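Local coordinates for protein aspartate aminotransferase (Thermotoga maritima, PDB 1O4S) that works as a pyridoxal 5'-phosphate-dependent homodimer that transfers the amino group of L-aspartate to 2-oxoglutarate, giving oxaloacetate and L-glutamate, at residues 17-22 with 139-144; 116-120 with 267-272; 151-155 with 358-362. All coordinates share one frame. Where two conformers were deposited one is given. Numbering follows the deposited sequence.

Interaction 1. Residues 17-22 with 139-144; sequences RISEIP and IPQIIL
This is an apolar packing contact between the N-terminal arm of the chain and helix 138-144, at the dimer interface. Residues 17-19 lie in a weakly bonded helical turn. A weak hydrogen bond from Ile21 N to Ile18 O (3.4 Å) follows, and the backbone then extends through Ile21 and Pro22 (psi 130° and 145°). Residues 139-144 are regular helix, with Ile143 N hydrogen-bonded to Ile139 O at 2.8 Å and Leu144 N to Pro140 O at 2.9 Å. The two segments run in opposite senses: Arg17 lies by Leu144 (CA to CA 6.5 Å) and Ile21 by Pro140 (CA to CA 5.3 Å). Ile21, chi1 m and chi2 t, is buried. Its CD1 lies 3.8 Å from Leu144 CD2, and its CG2 4.1 Å from Pro140 CG. The Pro22 ring covers the start of the helix, with CG 4.0 Å from Ile139 CG2 and CD 4.1 Å from Pro140 CG. The N-terminal segment commonly takes part in dimer contacts in aminotransferases of this family, and here Arg17 NH2 hydrogen-bonds to Ala145 O of the second subunit, while Ile18 and Leu144 both pack on its Ile271. Ile143 points at the arm, and its CG2 is 3.9 Å from both Arg17 O and Glu20 CB. The aliphatic part of Arg17 joins in through CG, 3.7 Å from Leu144 CD2.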
ATOM      1  N   ARG B  17     -11.547  -9.549  12.252  1.00 37.44           N
ATOM      2  CA  ARG B  17     -10.471  -8.613  12.614  1.00 38.73           C
ATOM      3  C   ARG B  17     -10.847  -7.140  12.358  1.00 39.46           C
ATOM      4  O   ARG B  17     -10.298  -6.264  12.999  1.00 39.94           O
ATOM      5  CB  ARG B  17      -9.161  -8.967  11.883  1.00 38.97           C
ATOM      6  CG  ARG B  17      -8.903  -8.193  10.572  1.00 41.97           C
ATOM      7  CD  ARG B  17      -8.606  -9.021   9.330  1.00 44.50           C
ATOM      8  NE  ARG B  17      -7.323  -9.702   9.357  1.00 44.76           N
ATOM      9  CZ  ARG B  17      -6.924 -10.652   8.491  1.00 45.61           C
ATOM     10  NH1 ARG B  17      -7.690 -11.070   7.488  1.00 42.65           N
ATOM     11  NH2 ARG B  17      -5.700 -11.170   8.623  1.00 48.04           N
ATOM     12  N   ILE B  18     -11.752  -6.871  11.411  1.00 40.44           N
ATOM     13  CA  ILE B  18     -12.178  -5.505  11.076  1.00 41.20           C
ATOM     14  C   ILE B  18     -12.945  -4.897  12.259  1.00 42.66           C
ATOM     15  O   ILE B  18     -12.843  -3.698  12.509  1.00 42.49           O
ATOM     16  CB  ILE B  18     -13.119  -5.496   9.828  1.00 41.44           C
ATOM     17  CG1 ILE B  18     -12.443  -6.019   8.560  1.00 39.78           C
ATOM     18  CG2 ILE B  18     -13.689  -4.080   9.583  1.00 42.72           C
ATOM     19  CD1 ILE B  18     -11.450  -5.127   8.002  1.00 39.79           C
ATOM     20  N   SER B  19     -13.771  -5.734  12.906  1.00 44.09           N
ATOM     21  CA  SER B  19     -14.476  -5.394  14.139  1.00 45.97           C
ATOM     22  C   SER B  19     -13.521  -5.098  15.251  1.00 47.84           C
ATOM     23  O   SER B  19     -13.721  -4.149  16.012  1.00 49.17           O
ATOM     24  CB  SER B  19     -15.324  -6.570  14.629  1.00 45.64           C
ATOM     25  OG  SER B  19     -16.595  -6.484  14.069  1.00 46.08           O
ATOM     26  N   GLU B  20     -12.496  -5.940  15.357  1.00 49.46           N
ATOM     27  CA  GLU B  20     -11.474  -5.811  16.403  1.00 50.75           C
ATOM     28  C   GLU B  20     -10.705  -4.496  16.339  1.00 51.29           C
ATOM     29  O   GLU B  20     -10.032  -4.158  17.302  1.00 51.25           O
ATOM     30  CB  GLU B  20     -10.499  -7.013  16.375  1.00 51.14           C
ATOM     31  CG  GLU B  20     -11.128  -8.308  16.900  1.00 52.22           C
ATOM     32  CD  GLU B  20     -10.424  -9.595  16.458  1.00 54.71           C
ATOM     33  OE1 GLU B  20     -11.046 -10.672  16.651  1.00 58.83           O
ATOM     34  OE2 GLU B  20      -9.277  -9.563  15.937  1.00 54.41           O
ATOM     35  N   ILE B  21     -10.800  -3.764  15.223  1.00 52.36           N
ATOM     36  CA  ILE B  21     -10.124  -2.475  15.095  1.00 53.29           C
ATOM     37  C   ILE B  21     -10.892  -1.436  15.893  1.00 54.25           C
ATOM     38  O   ILE B  21     -12.094  -1.313  15.719  1.00 54.33           O
ATOM     39  CB  ILE B  21     -10.033  -2.016  13.624  1.00 53.19           C
ATOM     40  CG1 ILE B  21      -8.979  -2.831  12.882  1.00 52.60           C
ATOM     41  CG2 ILE B  21      -9.644  -0.533  13.547  1.00 53.61           C
ATOM     42  CD1 ILE B  21      -9.037  -2.650  11.392  1.00 51.87           C
ATOM     43  N   PRO B  22     -10.209  -0.661  16.736  1.00 55.89           N
ATOM     44  CA  PRO B  22     -10.911   0.367  17.527  1.00 56.87           C
ATOM     45  C   PRO B  22     -11.681   1.384  16.644  1.00 57.73           C
ATOM     46  O   PRO B  22     -11.244   1.723  15.534  1.00 57.28           O
ATOM     47  CB  PRO B  22      -9.788   1.041  18.352  1.00 56.77           C
ATOM     48  CG  PRO B  22      -8.494   0.561  17.777  1.00 56.38           C
ATOM     49  CD  PRO B  22      -8.758  -0.691  17.016  1.00 55.57           C
ATOM     50  N   ILE B 139      -2.233   0.454  16.701  1.00 30.27           N
ATOM     51  CA  ILE B 139      -2.995  -0.637  17.240  1.00 29.84           C
ATOM     52  C   ILE B 139      -3.796  -1.318  16.116  1.00 29.20           C
ATOM     53  O   ILE B 139      -3.746  -2.529  15.995  1.00 27.66           O
ATOM     54  CB  ILE B 139      -3.865  -0.142  18.449  1.00 29.26           C
ATOM     55  CG1 ILE B 139      -2.921   0.088  19.647  1.00 30.14           C
ATOM     56  CG2 ILE B 139      -4.977  -1.148  18.789  1.00 29.29           C
ATOM     57  CD1 ILE B 139      -3.558   0.721  20.887  1.00 30.83           C
ATOM     58  N   PRO B 140      -4.526  -0.560  15.304  1.00 29.25           N
ATOM     59  CA  PRO B 140      -5.131  -1.136  14.106  1.00 29.78           C
ATOM     60  C   PRO B 140      -4.155  -2.016  13.323  1.00 29.76           C
ATOM     61  O   PRO B 140      -4.540  -3.123  12.985  1.00 29.05           O
ATOM     62  CB  PRO B 140      -5.559   0.099  13.331  1.00 29.99           C
ATOM     63  CG  PRO B 140      -6.013   1.026  14.458  1.00 29.71           C
ATOM     64  CD  PRO B 140      -4.920   0.854  15.473  1.00 29.80           C
ATOM     65  N   GLN B 141      -2.917  -1.568  13.128  1.00 30.17           N
ATOM     66  CA  GLN B 141      -1.932  -2.310  12.321  1.00 30.51           C
ATOM     67  C   GLN B 141      -1.524  -3.603  12.992  1.00 30.13           C
ATOM     68  O   GLN B 141      -1.462  -4.673  12.355  1.00 29.88           O
ATOM     69  CB  GLN B 141      -0.700  -1.458  12.042  1.00 30.49           C
ATOM     70  CG  GLN B 141      -0.938  -0.279  11.126  1.00 31.72           C
ATOM     71  CD  GLN B 141       0.311   0.541  10.887  1.00 34.51           C
ATOM     72  OE1 GLN B 141       1.226   0.513  11.703  1.00 39.31           O
ATOM     73  NE2 GLN B 141       0.355   1.268   9.777  1.00 30.23           N
ATOM     74  N   ILE B 142      -1.289  -3.523  14.291  1.00 29.64           N
ATOM     75  CA  ILE B 142      -0.885  -4.709  15.045  1.00 30.04           C
ATOM     76  C   ILE B 142      -2.021  -5.713  15.043  1.00 29.11           C
ATOM     77  O   ILE B 142      -1.767  -6.897  14.842  1.00 27.40           O
ATOM     78  CB  ILE B 142      -0.456  -4.341  16.491  1.00 30.16           C
ATOM     79  CG1 ILE B 142       0.810  -3.482  16.442  1.00 31.45           C
ATOM     80  CG2 ILE B 142      -0.278  -5.598  17.337  1.00 30.85           C
ATOM     81  CD1 ILE B 142       0.937  -2.540  17.634  1.00 32.94           C
ATOM     82  N   ILE B 143      -3.258  -5.231  15.250  1.00 29.20           N
ATOM     83  CA  ILE B 143      -4.448  -6.072  15.133  1.00 30.25           C
ATOM     84  C   ILE B 143      -4.540  -6.760  13.762  1.00 30.71           C
ATOM     85  O   ILE B 143      -4.724  -7.956  13.694  1.00 29.44           O
ATOM     86  CB  ILE B 143      -5.785  -5.275  15.367  1.00 30.78           C
ATOM     87  CG1 ILE B 143      -5.957  -4.794  16.822  1.00 31.22           C
ATOM     88  CG2 ILE B 143      -6.972  -6.139  14.985  1.00 30.50           C
ATOM     89  CD1 ILE B 143      -5.325  -5.657  17.808  1.00 33.95           C
ATOM     90  N   LEU B 144      -4.408  -5.985  12.683  1.00 31.48           N
ATOM     91  CA  LEU B 144      -4.476  -6.533  11.333  1.00 31.79           C
ATOM     92  C   LEU B 144      -3.411  -7.584  11.072  1.00 31.82           C
ATOM     93  O   LEU B 144      -3.653  -8.558  10.357  1.00 31.21           O
ATOM     94  CB  LEU B 144      -4.358  -5.425  10.300  1.00 32.11           C
ATOM     95  CG  LEU B 144      -5.552  -4.508  10.179  1.00 32.50           C
ATOM     96  CD1 LEU B 144      -5.157  -3.464   9.148  1.00 34.33           C
ATOM     97  CD2 LEU B 144      -6.810  -5.258   9.796  1.00 33.77           C
TER

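Interaction 2. Residues 116-120 with 267-272; sequences NAFMA and AVSKIQ
Ala120 sits at the apolar centre between the two helices. Its CB is 3.7 Å from Val268 CG2, 4.1 Å from Ala267 CB and 4.4 Å from Ile271 CG1. Ile271, with chi1 and chi2 both m, points at the facing helix, and its CD1 reaches Met119 CB at 4.0 Å. Both segments are helical throughout, held by hydrogen bonds such as Ala120 N to Asn116 O (2.9 Å) and Gln272 N to Val268 O (3.0 Å). The axes of the short segments approach to 8.8 Å and cross at 112°, so the helices meet steeply and touch over a short length. The closest CA pair is Asn116 with Val268, 5.6 Å apart. The parent helices, 109-121 and 262-275, belong to the PLP-binding large domain of this aminotransferase fold. Val268 also packs on Val105 and Leu258, in strands of the seven-stranded sheet. Ile271 also packs on Ile18 of the second subunit. Asn116 leads to the polar edge. It has chi1 m, with CB 3.8 Å from Val268 CG1, which chi1 t of Val268 places there, and OD1 3.3 Å from Ile271 CG2. Its ND2 donates a hydrogen bond to Gln272 OE1 at 2.8 Å (N-H...O angle 145°). Gln272 leaves its helix sideways, and chi1 t and chi2 p bring its amide to Asn116. Its NE2 hydrogen-bonds to Gln112 OE1 and Ser277 O.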
ATOM      1  N   ASN B 116       4.273  -3.221   7.470  1.00 28.30           N
ATOM      2  CA  ASN B 116       5.190  -4.258   6.983  1.00 29.15           C
ATOM      3  C   ASN B 116       6.049  -4.868   8.091  1.00 28.99           C
ATOM      4  O   ASN B 116       6.283  -6.068   8.070  1.00 29.30           O
ATOM      5  CB  ASN B 116       6.126  -3.755   5.884  1.00 29.34           C
ATOM      6  CG  ASN B 116       5.428  -3.450   4.565  1.00 28.54           C
ATOM      7  OD1 ASN B 116       4.253  -3.773   4.338  1.00 28.77           O
ATOM      8  ND2 ASN B 116       6.184  -2.832   3.672  1.00 29.77           N
ATOM      9  N   ALA B 117       6.495  -4.045   9.045  1.00 29.26           N
ATOM     10  CA  ALA B 117       7.251  -4.512  10.219  1.00 29.40           C
ATOM     11  C   ALA B 117       6.440  -5.492  11.068  1.00 28.94           C
ATOM     12  O   ALA B 117       6.916  -6.582  11.445  1.00 28.67           O
ATOM     13  CB  ALA B 117       7.723  -3.317  11.082  1.00 29.51           C
ATOM     14  N   PHE B 118       5.203  -5.108  11.360  1.00 28.73           N
ATOM     15  CA  PHE B 118       4.329  -5.961  12.150  1.00 28.67           C
ATOM     16  C   PHE B 118       4.030  -7.260  11.406  1.00 28.35           C
ATOM     17  O   PHE B 118       4.044  -8.315  11.999  1.00 28.54           O
ATOM     18  CB  PHE B 118       3.057  -5.210  12.495  1.00 28.23           C
ATOM     19  CG  PHE B 118       3.299  -3.998  13.381  1.00 30.98           C
ATOM     20  CD1 PHE B 118       4.138  -4.084  14.493  1.00 32.42           C
ATOM     21  CD2 PHE B 118       2.657  -2.789  13.124  1.00 32.78           C
ATOM     22  CE1 PHE B 118       4.336  -2.983  15.315  1.00 32.09           C
ATOM     23  CE2 PHE B 118       2.836  -1.696  13.949  1.00 31.33           C
ATOM     24  CZ  PHE B 118       3.683  -1.786  15.029  1.00 32.42           C
ATOM     25  N   MET B 119       3.756  -7.176  10.105  1.00 27.68           N
ATOM     26  CA  MET B 119       3.454  -8.366   9.315  1.00 28.03           C
ATOM     27  C   MET B 119       4.706  -9.285   9.211  1.00 28.37           C
ATOM     28  O   MET B 119       4.594 -10.528   9.166  1.00 28.22           O
ATOM     29  CB  MET B 119       3.009  -7.963   7.900  1.00 27.37           C
ATOM     30  CG  MET B 119       1.671  -7.321   7.781  1.00 27.64           C
ATOM     31  SD  MET B 119       0.304  -8.459   8.187  1.00 30.72           S
ATOM     32  CE  MET B 119       0.242  -9.451   6.765  1.00 33.84           C
ATOM     33  N   ALA B 120       5.887  -8.672   9.192  1.00 27.54           N
ATOM     34  CA  ALA B 120       7.119  -9.412   9.010  1.00 28.81           C
ATOM     35  C   ALA B 120       7.591 -10.056  10.281  1.00 29.60           C
ATOM     36  O   ALA B 120       8.204 -11.101  10.230  1.00 30.39           O
ATOM     37  CB  ALA B 120       8.190  -8.538   8.443  1.00 29.14           C
ATOM     38  N   ALA B 267      12.485  -9.900   4.571  1.00 30.37           N
ATOM     39  CA  ALA B 267      11.131 -10.254   4.928  1.00 30.36           C
ATOM     40  C   ALA B 267      10.180  -9.088   4.597  1.00 30.54           C
ATOM     41  O   ALA B 267       9.137  -9.279   3.970  1.00 29.95           O
ATOM     42  CB  ALA B 267      11.056 -10.621   6.423  1.00 30.21           C
ATOM     43  N   VAL B 268      10.554  -7.888   5.014  1.00 30.63           N
ATOM     44  CA  VAL B 268       9.731  -6.708   4.789  1.00 30.95           C
ATOM     45  C   VAL B 268       9.520  -6.460   3.310  1.00 31.27           C
ATOM     46  O   VAL B 268       8.418  -6.113   2.895  1.00 33.09           O
ATOM     47  CB  VAL B 268      10.305  -5.483   5.539  1.00 31.06           C
ATOM     48  CG1 VAL B 268       9.756  -4.184   4.988  1.00 31.45           C
ATOM     49  CG2 VAL B 268      10.053  -5.613   7.032  1.00 30.57           C
ATOM     50  N   SER B 269      10.535  -6.750   2.508  1.00 31.05           N
ATOM     51  CA  SER B 269      10.512  -6.574   1.071  1.00 30.31           C
ATOM     52  C   SER B 269       9.531  -7.547   0.385  1.00 30.35           C
ATOM     53  O   SER B 269       8.869  -7.206  -0.588  1.00 29.39           O
ATOM     54  CB  SER B 269      11.969  -6.620   0.524  1.00 30.11           C
ATOM     55  OG  SER B 269      12.607  -5.604   1.265  0.50 31.02           O
ATOM     56  N   LYS B 270       9.427  -8.753   0.919  1.00 31.14           N
ATOM     57  CA  LYS B 270       8.440  -9.717   0.477  1.00 31.71           C
ATOM     58  C   LYS B 270       7.028  -9.219   0.750  1.00 30.88           C
ATOM     59  O   LYS B 270       6.226  -9.274  -0.124  1.00 31.43           O
ATOM     60  CB  LYS B 270       8.666 -11.073   1.151  1.00 31.54           C
ATOM     61  CG  LYS B 270       9.896 -11.792   0.657  1.00 31.72           C
ATOM     62  CD  LYS B 270      10.111 -13.089   1.449  1.00 32.95           C
ATOM     63  CE  LYS B 270      11.452 -13.738   1.105  1.00 34.05           C
ATOM     64  NZ  LYS B 270      12.007 -14.534   2.251  1.00 35.76           N
ATOM     65  N   ILE B 271       6.756  -8.697   1.943  1.00 31.47           N
ATOM     66  CA  ILE B 271       5.461  -8.099   2.239  1.00 31.79           C
ATOM     67  C   ILE B 271       5.140  -6.989   1.207  1.00 31.07           C
ATOM     68  O   ILE B 271       4.054  -6.964   0.638  1.00 29.63           O
ATOM     69  CB  ILE B 271       5.375  -7.488   3.681  1.00 31.94           C
ATOM     70  CG1 ILE B 271       5.790  -8.476   4.792  1.00 34.39           C
ATOM     71  CG2 ILE B 271       3.929  -7.005   3.964  1.00 31.95           C
ATOM     72  CD1 ILE B 271       4.963  -9.702   4.830  1.00 36.28           C
ATOM     73  N   GLN B 272       6.095  -6.075   1.008  1.00 30.53           N
ATOM     74  CA  GLN B 272       5.930  -4.904   0.145  1.00 31.04           C
ATOM     75  C   GLN B 272       5.587  -5.371  -1.237  1.00 30.34           C
ATOM     76  O   GLN B 272       4.653  -4.884  -1.864  1.00 30.25           O
ATOM     77  CB  GLN B 272       7.222  -4.052   0.118  1.00 31.58           C
ATOM     78  CG  GLN B 272       7.139  -2.732  -0.696  1.00 31.61           C
ATOM     79  CD  GLN B 272       6.263  -1.681  -0.064  1.00 31.60           C
ATOM     80  OE1 GLN B 272       6.123  -1.635   1.139  1.00 33.22           O
ATOM     81  NE2 GLN B 272       5.717  -0.804  -0.877  1.00 29.07           N
TER

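Interaction 3. Residues 151-155 with 358-362. With SO4 (sulfate ion), chain L.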
ATOM      1  N   VAL B 151      -0.661  -1.887  26.212  1.00 31.09           N
ATOM      2  CA  VAL B 151      -0.541  -0.433  26.251  1.00 31.07           C
ATOM      3  C   VAL B 151      -0.009  -0.031  27.610  1.00 30.70           C
ATOM      4  O   VAL B 151      -0.601  -0.360  28.641  1.00 30.20           O
ATOM      5  CB  VAL B 151      -1.899   0.255  26.038  1.00 30.92           C
ATOM      6  CG1 VAL B 151      -1.736   1.770  26.032  1.00 31.36           C
ATOM      7  CG2 VAL B 151      -2.574  -0.246  24.764  1.00 31.93           C
ATOM      8  N   VAL B 152       1.124   0.654  27.605  1.00 30.65           N
ATOM      9  CA  VAL B 152       1.766   1.097  28.822  1.00 30.45           C
ATOM     10  C   VAL B 152       1.518   2.588  28.856  1.00 30.76           C
ATOM     11  O   VAL B 152       2.067   3.329  28.035  1.00 29.76           O
ATOM     12  CB  VAL B 152       3.284   0.776  28.833  1.00 30.28           C
ATOM     13  CG1 VAL B 152       3.966   1.414  30.031  1.00 29.78           C
ATOM     14  CG2 VAL B 152       3.497  -0.731  28.823  1.00 30.63           C
ATOM     15  N   GLU B 153       0.678   3.012  29.801  1.00 30.55           N
ATOM     16  CA  GLU B 153       0.335   4.405  29.965  1.00 31.60           C
ATOM     17  C   GLU B 153       1.474   5.227  30.598  1.00 31.53           C
ATOM     18  O   GLU B 153       2.135   4.781  31.539  1.00 31.80           O
ATOM     19  CB  GLU B 153      -0.917   4.526  30.819  1.00 31.94           C
ATOM     20  CG  GLU B 153      -1.528   5.922  30.836  1.00 33.44           C
ATOM     21  CD  GLU B 153      -2.726   6.027  31.766  1.00 35.28           C
ATOM     22  OE1 GLU B 153      -3.378   7.107  31.770  1.00 37.28           O
ATOM     23  OE2 GLU B 153      -3.009   5.046  32.502  1.00 35.42           O
ATOM     24  N   THR B 154       1.672   6.423  30.055  1.00 31.46           N
ATOM     25  CA  THR B 154       2.584   7.425  30.591  1.00 31.77           C
ATOM     26  C   THR B 154       1.802   8.657  31.001  1.00 31.67           C
ATOM     27  O   THR B 154       0.671   8.866  30.575  1.00 31.55           O
ATOM     28  CB  THR B 154       3.703   7.827  29.577  1.00 31.57           C
ATOM     29  OG1 THR B 154       3.145   8.448  28.415  1.00 32.42           O
ATOM     30  CG2 THR B 154       4.452   6.613  29.051  1.00 32.18           C
ATOM     31  N   PHE B 155       2.437   9.489  31.808  1.00 32.35           N
ATOM     32  CA  PHE B 155       1.732  10.528  32.560  1.00 33.01           C
ATOM     33  C   PHE B 155       2.382  11.878  32.373  1.00 33.05           C
ATOM     34  O   PHE B 155       3.601  11.969  32.263  1.00 32.21           O
ATOM     35  CB  PHE B 155       1.669  10.150  34.058  1.00 32.83           C
ATOM     36  CG  PHE B 155       1.033   8.808  34.300  1.00 33.27           C
ATOM     37  CD1 PHE B 155      -0.352   8.680  34.326  1.00 33.25           C
ATOM     38  CD2 PHE B 155       1.815   7.660  34.427  1.00 33.41           C
ATOM     39  CE1 PHE B 155      -0.949   7.442  34.493  1.00 33.15           C
ATOM     40  CE2 PHE B 155       1.223   6.418  34.600  1.00 33.97           C
ATOM     41  CZ  PHE B 155      -0.161   6.306  34.636  1.00 33.24           C
ATOM     42  N   PHE B 358      -6.197   9.045  21.496  1.00 32.28           N
ATOM     43  CA  PHE B 358      -4.837   8.581  21.745  1.00 31.88           C
ATOM     44  C   PHE B 358      -4.730   7.742  23.038  1.00 32.28           C
ATOM     45  O   PHE B 358      -3.633   7.548  23.585  1.00 32.73           O
ATOM     46  CB  PHE B 358      -3.934   9.805  21.805  1.00 31.59           C
ATOM     47  CG  PHE B 358      -4.110  10.744  20.625  1.00 31.82           C
ATOM     48  CD1 PHE B 358      -3.428  10.516  19.432  1.00 33.45           C
ATOM     49  CD2 PHE B 358      -4.965  11.848  20.699  1.00 31.87           C
ATOM     50  CE1 PHE B 358      -3.573  11.403  18.308  1.00 33.56           C
ATOM     51  CE2 PHE B 358      -5.134  12.727  19.601  1.00 31.21           C
ATOM     52  CZ  PHE B 358      -4.432  12.479  18.394  1.00 33.33           C
ATOM     53  N   LEU B 359      -5.882   7.267  23.512  1.00 32.32           N
ATOM     54  CA  LEU B 359      -6.034   6.513  24.764  1.00 32.63           C
ATOM     55  C   LEU B 359      -5.613   7.267  26.020  1.00 32.81           C
ATOM     56  O   LEU B 359      -5.202   6.654  27.003  1.00 33.54           O
ATOM     57  CB  LEU B 359      -5.307   5.165  24.687  1.00 32.53           C
ATOM     58  CG  LEU B 359      -5.639   4.348  23.432  1.00 34.21           C
ATOM     59  CD1 LEU B 359      -5.022   2.934  23.491  1.00 33.65           C
ATOM     60  CD2 LEU B 359      -7.158   4.307  23.220  1.00 34.19           C
ATOM     61  N   LYS B 360      -5.737   8.587  25.996  1.00 33.11           N
ATOM     62  CA  LYS B 360      -5.434   9.424  27.153  1.00 33.13           C
ATOM     63  C   LYS B 360      -6.518  10.482  27.337  1.00 33.16           C
ATOM     64  O   LYS B 360      -6.344  11.643  26.917  1.00 33.22           O
ATOM     65  CB  LYS B 360      -4.060  10.082  27.023  1.00 33.29           C
ATOM     66  CG  LYS B 360      -3.613  10.762  28.317  1.00 32.53           C
ATOM     67  CD  LYS B 360      -2.989   9.773  29.278  1.00 33.01           C
ATOM     68  CE  LYS B 360      -2.662  10.458  30.591  1.00 32.85           C
ATOM     69  NZ  LYS B 360      -1.857   9.605  31.478  1.00 32.30           N
ATOM     70  N   PRO B 361      -7.635  10.075  27.947  1.00 32.74           N
ATOM     71  CA  PRO B 361      -8.748  10.987  28.234  1.00 32.65           C
ATOM     72  C   PRO B 361      -8.370  12.165  29.146  1.00 32.48           C
ATOM     73  O   PRO B 361      -7.396  12.110  29.885  1.00 32.74           O
ATOM     74  CB  PRO B 361      -9.780  10.080  28.920  1.00 33.24           C
ATOM     75  CG  PRO B 361      -9.408   8.666  28.456  1.00 33.57           C
ATOM     76  CD  PRO B 361      -7.917   8.695  28.393  1.00 33.10           C
ATOM     77  N   GLY B 362      -9.148  13.234  29.075  1.00 32.26           N
ATOM     78  CA  GLY B 362      -8.885  14.426  29.850  1.00 32.36           C
ATOM     79  C   GLY B 362      -7.801  15.315  29.275  1.00 32.31           C
ATOM     80  O   GLY B 362      -7.288  16.197  29.961  1.00 32.43           O
TER
HETATM   81  S   SO4 L 710      -1.590  12.581  34.120  1.00 68.61           S
HETATM   82  O1  SO4 L 710      -1.271  12.062  32.783  1.00 68.44           O
HETATM   83  O2  SO4 L 710      -2.649  13.608  34.025  1.00 65.42           O
HETATM   84  O3  SO4 L 710      -2.111  11.436  34.875  1.00 70.95           O
HETATM   85  O4  SO4 L 710      -0.370  13.075  34.775  1.00 65.21           O
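Lys360 stretches its side chain across to the end of strand 148-153 and overlaps Glu153 and Thr154. Its CA is 8.1 Å from Glu153 CA, the nearest such pair, so the backbones stay well apart and side chains bridge the gap. Lys360 NZ forms a salt bridge with Glu153 OE1 at 2.9 Å. It also donates a hydrogen bond to the backbone Thr154 O at 2.8 Å. Chi2 of Lys360 is p and the next two angles are t, so the chain bends once and then runs straight to this site. Phe155 CD1 lies 3.4 Å from Lys360 NZ, but the ammonium sits oblique to the ring. A smaller apolar touch flanks the polar group: Val151 CG2 is 4.2 Å from Leu359 CD1, and both side chains also pack on Ile139 of helix 138-144. The contact joins the outermost strand 148-153 of the seven-stranded large-domain sheet to the loop linking 350-354 and 363-367, the two inner strands of the four-stranded sheet. Lys360 NZ also hydrogen-bonds to O1 of a sulfate at 2.8 Å, and Met156 N and Ser157 N bind the same ion. The sulfate probably came from the crystallisation liquor. Lys360 is charge-paired with Glu153 and also hydrogen-bonds to Thr154 O, so the loop is tied to the strand end by polar bonds within the protein itself, apart from the sulfate.

How the interactions relate
Interaction 2 is the most buried of the three, and all its touching residues are buried in the dimer. Interactions 1 and 3 are partly exposed. Interaction 2 is apolar with one amide hydrogen bond, interaction 1 is apolar packing across its segments, and interaction 3 relies on a charged lysine. Helix 138-144 connects them. Its Gln141 and Ile142 pack on Phe118 of interaction 2, with Gln141 OE1 to Phe118 CE2 at 3.5 Å. Its Ile139 CD1 meets Leu359 CD1 of interaction 3 at 3.7 Å. Interactions 2 and 3 do not touch. Interactions 1 and 2 both reach the second subunit, whereas interaction 3 stays within one chain.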